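PDB 4MTN: transcription termination factor NusA from Planctomyces limnophilus, which probably takes part in both transcription termination and antitermination, binding the core RNA polymerase and nascent RNA. Local coordinates for residues R198-V212 against L240-D252. Numbering follows the deposited sequence.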
ATOM      1  N   ARG A 198       3.307   7.628 -14.381  1.00 40.08           N
ATOM      2  CA  ARG A 198       2.161   8.347 -13.837  1.00 43.74           C
ATOM      3  C   ARG A 198       1.264   7.488 -12.948  1.00 49.98           C
ATOM      4  O   ARG A 198       0.832   7.926 -11.882  1.00 54.97           O
ATOM      5  CB  ARG A 198       1.339   8.944 -14.978  1.00 44.33           C
ATOM      6  CG  ARG A 198       2.148   9.846 -15.894  1.00 44.40           C
ATOM      7  CD  ARG A 198       2.718  11.030 -15.134  1.00 44.58           C
ATOM      8  NE  ARG A 198       1.665  11.907 -14.633  1.00 45.00           N
ATOM      9  CZ  ARG A 198       1.088  12.864 -15.352  1.00 47.79           C
ATOM     10  NH1 ARG A 198       1.463  13.069 -16.608  1.00 45.07           N
ATOM     11  NH2 ARG A 198       0.135  13.614 -14.816  1.00 48.77           N
ATOM     12  N   SER A 199       0.991   6.263 -13.386  1.00 47.06           N
ATOM     13  CA  SER A 199       0.050   5.399 -12.683  1.00 45.20           C
ATOM     14  C   SER A 199       0.441   3.931 -12.783  1.00 47.43           C
ATOM     15  O   SER A 199       1.025   3.498 -13.777  1.00 45.62           O
ATOM     16  CB  SER A 199      -1.364   5.601 -13.231  1.00 45.37           C
ATOM     17  OG  SER A 199      -2.304   4.805 -12.529  1.00 44.97           O
ATOM     18  N   LEU A 200       0.108   3.164 -11.748  1.00 51.61           N
ATOM     19  CA  LEU A 200       0.479   1.757 -11.695  1.00 49.31           C
ATOM     20  C   LEU A 200      -0.626   0.906 -11.076  1.00 49.19           C
ATOM     21  O   LEU A 200      -1.226   1.284 -10.068  1.00 58.09           O
ATOM     22  CB  LEU A 200       1.774   1.583 -10.904  1.00 53.51           C
ATOM     23  CG  LEU A 200       2.732   0.511 -11.417  1.00 58.39           C
ATOM     24  CD1 LEU A 200       3.465   1.032 -12.628  1.00 64.76           C
ATOM     25  CD2 LEU A 200       3.713   0.111 -10.342  1.00 63.65           C
ATOM     26  N   ALA A 201      -0.888  -0.244 -11.689  1.00 40.96           N
ATOM     27  CA  ALA A 201      -1.881  -1.186 -11.185  1.00 38.43           C
ATOM     28  C   ALA A 201      -1.313  -2.600 -11.222  1.00 39.48           C
ATOM     29  O   ALA A 201      -0.941  -3.094 -12.285  1.00 49.36           O
ATOM     30  CB  ALA A 201      -3.154  -1.102 -11.999  1.00 40.18           C
ATOM     31  N   ARG A 202      -1.251  -3.257 -10.067  1.00 37.10           N
ATOM     32  CA  ARG A 202      -0.560  -4.537  -9.981  1.00 38.24           C
ATOM     33  C   ARG A 202      -1.358  -5.663  -9.328  1.00 42.53           C
ATOM     34  O   ARG A 202      -2.018  -5.469  -8.306  1.00 45.73           O
ATOM     35  CB  ARG A 202       0.756  -4.363  -9.219  1.00 34.78           C
ATOM     36  CG  ARG A 202       1.569  -5.643  -9.119  1.00 34.54           C
ATOM     37  CD  ARG A 202       2.849  -5.457  -8.327  1.00 36.49           C
ATOM     38  NE  ARG A 202       3.745  -6.594  -8.511  1.00 36.21           N
ATOM     39  CZ  ARG A 202       4.817  -6.835  -7.763  1.00 40.19           C
ATOM     40  NH1 ARG A 202       5.131  -6.017  -6.766  1.00 42.31           N
ATOM     41  NH2 ARG A 202       5.570  -7.898  -8.009  1.00 38.66           N
ATOM     42  N   GLU A 203      -1.295  -6.841  -9.943  1.00 44.41           N
ATOM     43  CA  GLU A 203      -1.618  -8.088  -9.264  1.00 45.04           C
ATOM     44  C   GLU A 203      -0.335  -8.907  -9.178  1.00 42.22           C
ATOM     45  O   GLU A 203       0.145  -9.429 -10.185  1.00 40.70           O
ATOM     46  CB  GLU A 203      -2.714  -8.858  -9.998  1.00 54.29           C
ATOM     47  CG  GLU A 203      -4.089  -8.224  -9.882  1.00 67.65           C
ATOM     48  CD  GLU A 203      -5.194  -9.131 -10.383  1.00 79.46           C
ATOM     49  OE1 GLU A 203      -4.918 -10.323 -10.640  1.00 82.00           O
ATOM     50  OE2 GLU A 203      -6.338  -8.651 -10.519  1.00 83.51           O
ATOM     51  N   ALA A 204       0.206  -9.018  -7.968  1.00 39.51           N
ATOM     52  CA  ALA A 204       1.560  -9.529  -7.759  1.00 40.27           C
ATOM     53  C   ALA A 204       1.762 -10.946  -8.284  1.00 47.08           C
ATOM     54  O   ALA A 204       1.015 -11.863  -7.945  1.00 48.15           O
ATOM     55  CB  ALA A 204       1.913  -9.469  -6.282  1.00 40.98           C
ATOM     56  N   GLY A 205       2.790 -11.112  -9.110  1.00 50.89           N
ATOM     57  CA  GLY A 205       3.133 -12.408  -9.663  1.00 46.91           C
ATOM     58  C   GLY A 205       2.355 -12.750 -10.918  1.00 42.92           C
ATOM     59  O   GLY A 205       2.545 -13.818 -11.499  1.00 43.28           O
ATOM     60  N   TYR A 206       1.479 -11.845 -11.341  1.00 42.17           N
ATOM     61  CA  TYR A 206       0.626 -12.111 -12.494  1.00 43.44           C
ATOM     62  C   TYR A 206       0.693 -11.018 -13.561  1.00 41.03           C
ATOM     63  O   TYR A 206       1.238 -11.240 -14.641  1.00 42.23           O
ATOM     64  CB  TYR A 206      -0.818 -12.310 -12.034  1.00 45.99           C
ATOM     65  CG  TYR A 206      -1.014 -13.562 -11.210  1.00 52.31           C
ATOM     66  CD1 TYR A 206      -0.958 -13.522  -9.822  1.00 51.29           C
ATOM     67  CD2 TYR A 206      -1.246 -14.786 -11.821  1.00 44.12           C
ATOM     68  CE1 TYR A 206      -1.133 -14.668  -9.066  1.00 49.92           C
ATOM     69  CE2 TYR A 206      -1.423 -15.936 -11.074  1.00 49.15           C
ATOM     70  CZ  TYR A 206      -1.364 -15.872  -9.699  1.00 52.44           C
ATOM     71  OH  TYR A 206      -1.540 -17.018  -8.958  1.00 61.44           O
ATOM     72  N   ARG A 207       0.145  -9.843 -13.266  1.00 41.28           N
ATOM     73  CA  ARG A 207       0.086  -8.783 -14.269  1.00 45.11           C
ATOM     74  C   ARG A 207       0.164  -7.379 -13.676  1.00 45.62           C
ATOM     75  O   ARG A 207      -0.394  -7.109 -12.613  1.00 46.07           O
ATOM     76  CB  ARG A 207      -1.194  -8.924 -15.095  1.00 50.06           C
ATOM     77  CG  ARG A 207      -1.232  -8.056 -16.343  1.00 51.29           C
ATOM     78  CD  ARG A 207      -2.401  -8.435 -17.237  1.00 55.20           C
ATOM     79  NE  ARG A 207      -2.335  -9.831 -17.657  1.00 56.89           N
ATOM     80  CZ  ARG A 207      -1.662 -10.262 -18.720  1.00 61.38           C
ATOM     81  NH1 ARG A 207      -0.991  -9.405 -19.477  1.00 60.10           N
ATOM     82  NH2 ARG A 207      -1.659 -11.553 -19.027  1.00 65.48           N
ATOM     83  N   THR A 208       0.855  -6.487 -14.383  1.00 46.17           N
ATOM     84  CA  THR A 208       0.974  -5.090 -13.976  1.00 41.95           C
ATOM     85  C   THR A 208       0.792  -4.140 -15.159  1.00 41.82           C
ATOM     86  O   THR A 208       1.490  -4.255 -16.166  1.00 44.05           O
ATOM     87  CB  THR A 208       2.341  -4.806 -13.323  1.00 43.47           C
ATOM     88  OG1 THR A 208       2.524  -5.665 -12.192  1.00 49.18           O
ATOM     89  CG2 THR A 208       2.424  -3.357 -12.869  1.00 45.50           C
ATOM     90  N   LYS A 209      -0.144  -3.205 -15.032  1.00 41.96           N
ATOM     91  CA  LYS A 209      -0.345  -2.178 -16.050  1.00 40.69           C
ATOM     92  C   LYS A 209       0.388  -0.891 -15.676  1.00 45.35           C
ATOM     93  O   LYS A 209       0.211  -0.364 -14.578  1.00 48.36           O
ATOM     94  CB  LYS A 209      -1.836  -1.893 -16.252  1.00 37.04           C
ATOM     95  CG  LYS A 209      -2.590  -2.976 -17.011  1.00 33.85           C
ATOM     96  CD  LYS A 209      -4.052  -2.593 -17.203  1.00 38.10           C
ATOM     97  CE  LYS A 209      -4.812  -3.653 -17.988  1.00 39.14           C
ATOM     98  NZ  LYS A 209      -4.263  -3.835 -19.361  1.00 40.67           N
ATOM     99  N   VAL A 210       1.206  -0.389 -16.598  1.00 42.82           N
ATOM    100  CA  VAL A 210       2.011   0.804 -16.354  1.00 38.01           C
ATOM    101  C   VAL A 210       1.658   1.938 -17.310  1.00 38.22           C
ATOM    102  O   VAL A 210       1.758   1.788 -18.528  1.00 43.64           O
ATOM    103  CB  VAL A 210       3.517   0.508 -16.493  1.00 39.24           C
ATOM    104  CG1 VAL A 210       4.338   1.716 -16.058  1.00 37.49           C
ATOM    105  CG2 VAL A 210       3.897  -0.728 -15.691  1.00 39.27           C
ATOM    106  N   ALA A 211       1.252   3.076 -16.754  1.00 39.68           N
ATOM    107  CA  ALA A 211       0.951   4.254 -17.561  1.00 39.70           C
ATOM    108  C   ALA A 211       2.081   5.273 -17.458  1.00 40.58           C
ATOM    109  O   ALA A 211       2.398   5.752 -16.369  1.00 37.89           O
ATOM    110  CB  ALA A 211      -0.367   4.872 -17.128  1.00 39.52           C
ATOM    111  N   VAL A 212       2.683   5.603 -18.597  1.00 40.89           N
ATOM    112  CA  VAL A 212       3.837   6.496 -18.628  1.00 38.89           C
ATOM    113  C   VAL A 212       3.587   7.733 -19.491  1.00 43.16           C
ATOM    114  O   VAL A 212       2.687   7.747 -20.331  1.00 45.42           O
ATOM    115  CB  VAL A 212       5.091   5.771 -19.153  1.00 38.85           C
ATOM    116  CG1 VAL A 212       5.467   4.620 -18.231  1.00 34.78           C
ATOM    117  CG2 VAL A 212       4.860   5.268 -20.572  1.00 37.13           C
ATOM    118  N   LEU A 240      10.304 -10.648 -11.074  1.00 64.98           N
ATOM    119  CA  LEU A 240       9.051 -10.797 -10.344  1.00 59.24           C
ATOM    120  C   LEU A 240       8.482 -12.206 -10.487  1.00 61.90           C
ATOM    121  O   LEU A 240       7.392 -12.497  -9.993  1.00 65.24           O
ATOM    122  CB  LEU A 240       8.032  -9.764 -10.823  1.00 51.07           C
ATOM    123  CG  LEU A 240       8.462  -8.307 -10.659  1.00 47.39           C
ATOM    124  CD1 LEU A 240       7.395  -7.370 -11.196  1.00 47.99           C
ATOM    125  CD2 LEU A 240       8.770  -8.000  -9.202  1.00 45.91           C
ATOM    126  N   GLY A 241       9.220 -13.077 -11.167  1.00 58.77           N
ATOM    127  CA  GLY A 241       8.815 -14.463 -11.318  1.00 60.73           C
ATOM    128  C   GLY A 241       7.922 -14.743 -12.512  1.00 58.97           C
ATOM    129  O   GLY A 241       7.129 -15.685 -12.494  1.00 59.97           O
ATOM    130  N   GLY A 242       8.049 -13.929 -13.555  1.00 54.83           N
ATOM    131  CA  GLY A 242       7.272 -14.121 -14.766  1.00 47.59           C
ATOM    132  C   GLY A 242       6.010 -13.284 -14.811  1.00 53.73           C
ATOM    133  O   GLY A 242       5.086 -13.574 -15.570  1.00 57.83           O
ATOM    134  N   GLU A 243       5.969 -12.244 -13.987  1.00 52.84           N
ATOM    135  CA  GLU A 243       4.834 -11.328 -13.958  1.00 51.97           C
ATOM    136  C   GLU A 243       4.744 -10.532 -15.259  1.00 51.84           C
ATOM    137  O   GLU A 243       5.734  -9.966 -15.720  1.00 47.32           O
ATOM    138  CB  GLU A 243       4.949 -10.387 -12.756  1.00 50.14           C
ATOM    139  CG  GLU A 243       3.849  -9.346 -12.652  1.00 49.95           C
ATOM    140  CD  GLU A 243       3.884  -8.597 -11.333  1.00 48.22           C
ATOM    141  OE1 GLU A 243       4.597  -9.043 -10.410  1.00 49.70           O
ATOM    142  OE2 GLU A 243       3.197  -7.561 -11.217  1.00 47.70           O
ATOM    143  N   ARG A 244       3.553 -10.498 -15.850  1.00 47.51           N
ATOM    144  CA  ARG A 244       3.342  -9.797 -17.113  1.00 44.75           C
ATOM    145  C   ARG A 244       3.260  -8.287 -16.914  1.00 49.45           C
ATOM    146  O   ARG A 244       2.530  -7.803 -16.051  1.00 50.65           O
ATOM    147  CB  ARG A 244       2.073 -10.303 -17.800  1.00 45.81           C
ATOM    148  CG  ARG A 244       2.172 -11.733 -18.307  1.00 57.93           C
ATOM    149  CD  ARG A 244       3.376 -11.901 -19.221  1.00 55.37           C
ATOM    150  NE  ARG A 244       3.358 -10.944 -20.321  1.00 58.38           N
ATOM    151  CZ  ARG A 244       4.383 -10.726 -21.139  1.00 62.96           C
ATOM    152  NH1 ARG A 244       5.514 -11.400 -20.983  1.00 63.08           N
ATOM    153  NH2 ARG A 244       4.277  -9.834 -22.114  1.00 64.36           N
ATOM    154  N   ILE A 245       4.008  -7.544 -17.725  1.00 43.06           N
ATOM    155  CA  ILE A 245       4.053  -6.092 -17.598  1.00 42.15           C
ATOM    156  C   ILE A 245       3.594  -5.388 -18.873  1.00 42.39           C
ATOM    157  O   ILE A 245       4.214  -5.523 -19.929  1.00 42.66           O
ATOM    158  CB  ILE A 245       5.470  -5.609 -17.239  1.00 41.78           C
ATOM    159  CG1 ILE A 245       5.924  -6.241 -15.922  1.00 46.36           C
ATOM    160  CG2 ILE A 245       5.510  -4.094 -17.148  1.00 42.22           C
ATOM    161  CD1 ILE A 245       7.308  -5.822 -15.489  1.00 51.41           C
ATOM    162  N   GLU A 246       2.503  -4.637 -18.763  1.00 42.42           N
ATOM    163  CA  GLU A 246       1.979  -3.866 -19.886  1.00 53.02           C
ATOM    164  C   GLU A 246       2.246  -2.379 -19.692  1.00 49.44           C
ATOM    165  O   GLU A 246       1.775  -1.778 -18.728  1.00 41.81           O
ATOM    166  CB  GLU A 246       0.477  -4.101 -20.055  1.00 57.16           C
ATOM    167  CG  GLU A 246       0.065  -5.559 -20.121  1.00 66.30           C
ATOM    168  CD  GLU A 246      -1.442  -5.729 -20.124  1.00 75.79           C
ATOM    169  OE1 GLU A 246      -2.156  -4.709 -20.227  1.00 78.33           O
ATOM    170  OE2 GLU A 246      -1.914  -6.881 -20.020  1.00 79.81           O
ATOM    171  N   VAL A 247       3.001  -1.785 -20.609  1.00 49.65           N
ATOM    172  CA  VAL A 247       3.268  -0.354 -20.556  1.00 46.47           C
ATOM    173  C   VAL A 247       2.393   0.386 -21.558  1.00 45.83           C
ATOM    174  O   VAL A 247       2.468   0.138 -22.761  1.00 43.44           O
ATOM    175  CB  VAL A 247       4.747  -0.036 -20.839  1.00 41.27           C
ATOM    176  CG1 VAL A 247       4.984   1.462 -20.777  1.00 41.10           C
ATOM    177  CG2 VAL A 247       5.641  -0.763 -19.850  1.00 40.54           C
ATOM    178  N   VAL A 248       1.557   1.290 -21.057  1.00 45.44           N
ATOM    179  CA  VAL A 248       0.687   2.075 -21.923  1.00 46.26           C
ATOM    180  C   VAL A 248       0.943   3.569 -21.758  1.00 47.40           C
ATOM    181  O   VAL A 248       1.747   3.984 -20.923  1.00 42.99           O
ATOM    182  CB  VAL A 248      -0.797   1.780 -21.642  1.00 47.02           C
ATOM    183  CG1 VAL A 248      -1.117   0.329 -21.968  1.00 48.30           C
ATOM    184  CG2 VAL A 248      -1.133   2.093 -20.193  1.00 43.63           C
ATOM    185  N   ARG A 249       0.246   4.374 -22.552  1.00 48.26           N
ATOM    186  CA  ARG A 249       0.462   5.815 -22.549  1.00 54.89           C
ATOM    187  C   ARG A 249      -0.513   6.518 -21.613  1.00 54.25           C
ATOM    188  O   ARG A 249      -1.722   6.296 -21.679  1.00 45.98           O
ATOM    189  CB  ARG A 249       0.330   6.380 -23.967  1.00 60.35           C
ATOM    190  CG  ARG A 249       0.755   7.834 -24.099  1.00 68.54           C
ATOM    191  CD  ARG A 249       0.331   8.416 -25.440  1.00 75.51           C
ATOM    192  NE  ARG A 249       0.967   7.738 -26.567  1.00 79.45           N
ATOM    193  CZ  ARG A 249       1.965   8.249 -27.281  1.00 80.02           C
ATOM    194  NH1 ARG A 249       2.445   9.452 -26.990  1.00 78.96           N
ATOM    195  NH2 ARG A 249       2.481   7.561 -28.290  1.00 78.91           N
ATOM    196  N   TRP A 250       0.021   7.366 -20.740  1.00 53.49           N
ATOM    197  CA  TRP A 250      -0.811   8.153 -19.839  1.00 50.01           C
ATOM    198  C   TRP A 250      -1.405   9.359 -20.558  1.00 49.65           C
ATOM    199  O   TRP A 250      -0.760   9.967 -21.411  1.00 55.18           O
ATOM    200  CB  TRP A 250      -0.008   8.617 -18.622  1.00 52.76           C
ATOM    201  CG  TRP A 250      -0.726   9.647 -17.798  1.00 57.73           C
ATOM    202  CD1 TRP A 250      -0.607  11.003 -17.894  1.00 59.83           C
ATOM    203  CD2 TRP A 250      -1.686   9.403 -16.762  1.00 59.16           C
ATOM    204  NE1 TRP A 250      -1.427  11.618 -16.981  1.00 60.97           N
ATOM    205  CE2 TRP A 250      -2.101  10.657 -16.273  1.00 62.18           C
ATOM    206  CE3 TRP A 250      -2.232   8.245 -16.199  1.00 59.64           C
ATOM    207  CZ2 TRP A 250      -3.036  10.787 -15.248  1.00 62.91           C
ATOM    208  CZ3 TRP A 250      -3.160   8.375 -15.181  1.00 59.83           C
ATOM    209  CH2 TRP A 250      -3.553   9.638 -14.717  1.00 61.29           C
ATOM    210  N   ASN A 251      -2.642   9.694 -20.207  1.00 52.55           N
ATOM    211  CA  ASN A 251      -3.294  10.885 -20.732  1.00 57.33           C
ATOM    212  C   ASN A 251      -4.245  11.476 -19.696  1.00 59.04           C
ATOM    213  O   ASN A 251      -4.839  10.747 -18.902  1.00 59.99           O
ATOM    214  CB  ASN A 251      -4.044  10.563 -22.026  1.00 61.50           C
ATOM    215  CG  ASN A 251      -4.392  11.807 -22.824  1.00 67.83           C
ATOM    216  OD1 ASN A 251      -4.975  12.755 -22.300  1.00 71.20           O
ATOM    217  ND2 ASN A 251      -4.027  11.810 -24.101  1.00 69.06           N
ATOM    218  N   ASP A 252      -4.379  12.798 -19.705  1.00 60.92           N
ATOM    219  CA  ASP A 252      -5.236  13.488 -18.747  1.00 64.84           C
ATOM    220  C   ASP A 252      -6.712  13.317 -19.094  1.00 63.72           C
ATOM    221  O   ASP A 252      -7.585  13.512 -18.247  1.00 65.56           O
ATOM    222  CB  ASP A 252      -4.876  14.974 -18.682  1.00 71.61           C
ATOM    223  CG  ASP A 252      -3.481  15.211 -18.134  1.00 76.60           C
ATOM    224  OD1 ASP A 252      -3.061  14.461 -17.227  1.00 76.67           O
ATOM    225  OD2 ASP A 252      -2.804  16.146 -18.611  1.00 78.79           O
TER
HETATM  226  O   HOH W   1       0.897 -10.655 -21.452  1.00 55.42           O
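Strands 207-212 and 244-249 run parallel, their axes 4.5 Å apart at closest approach, and seven backbone hydrogen bonds join them and the residues flanking them, from Arg244 N on Tyr206 O to Trp250 N on Val212 O. On one face of the sheet Glu246 reaches across between two cations: its OE2 accepts from Arg207 NH1 (2.7 Å) through the anti lone pair, the guanidinium and carboxylate planes 57° apart, while OE1 pairs with Lys209 NZ. Arg244 CB sits over a face of the Arg207 guanidinium, and a water links Arg207 NH1 to Arg244 NE. Val210 CG2 meets Ile245 CG2 (4.0 Å) on the opposite face. Where the strands start, Glu243, extended with CG anti to the backbone N (chi1 178°), brings its carboxylate to the turn of the hairpin, between Arg202 and Gly205. OE1 takes Arg202 NH2 (2.8 Å) on its syn lone pair, nearly in the guanidinium plane, and Gly205 N (3.0 Å) from above the carboxylate. Arg202 NH1 turns to the carbonyls of Arg173 and His175. At the far end Arg198 CG lies over the five-membered ring of Trp250, a CH-pi contact 3.7 Å from its centroid, and Ala211 CB touches the ring edge. This three-stranded sheet belongs to the first KH domain of NusA; Glu243, buried and gripped by Arg202 and the hairpin turn, is probably ionised and ties the hairpin turn to the start of strand 244-249.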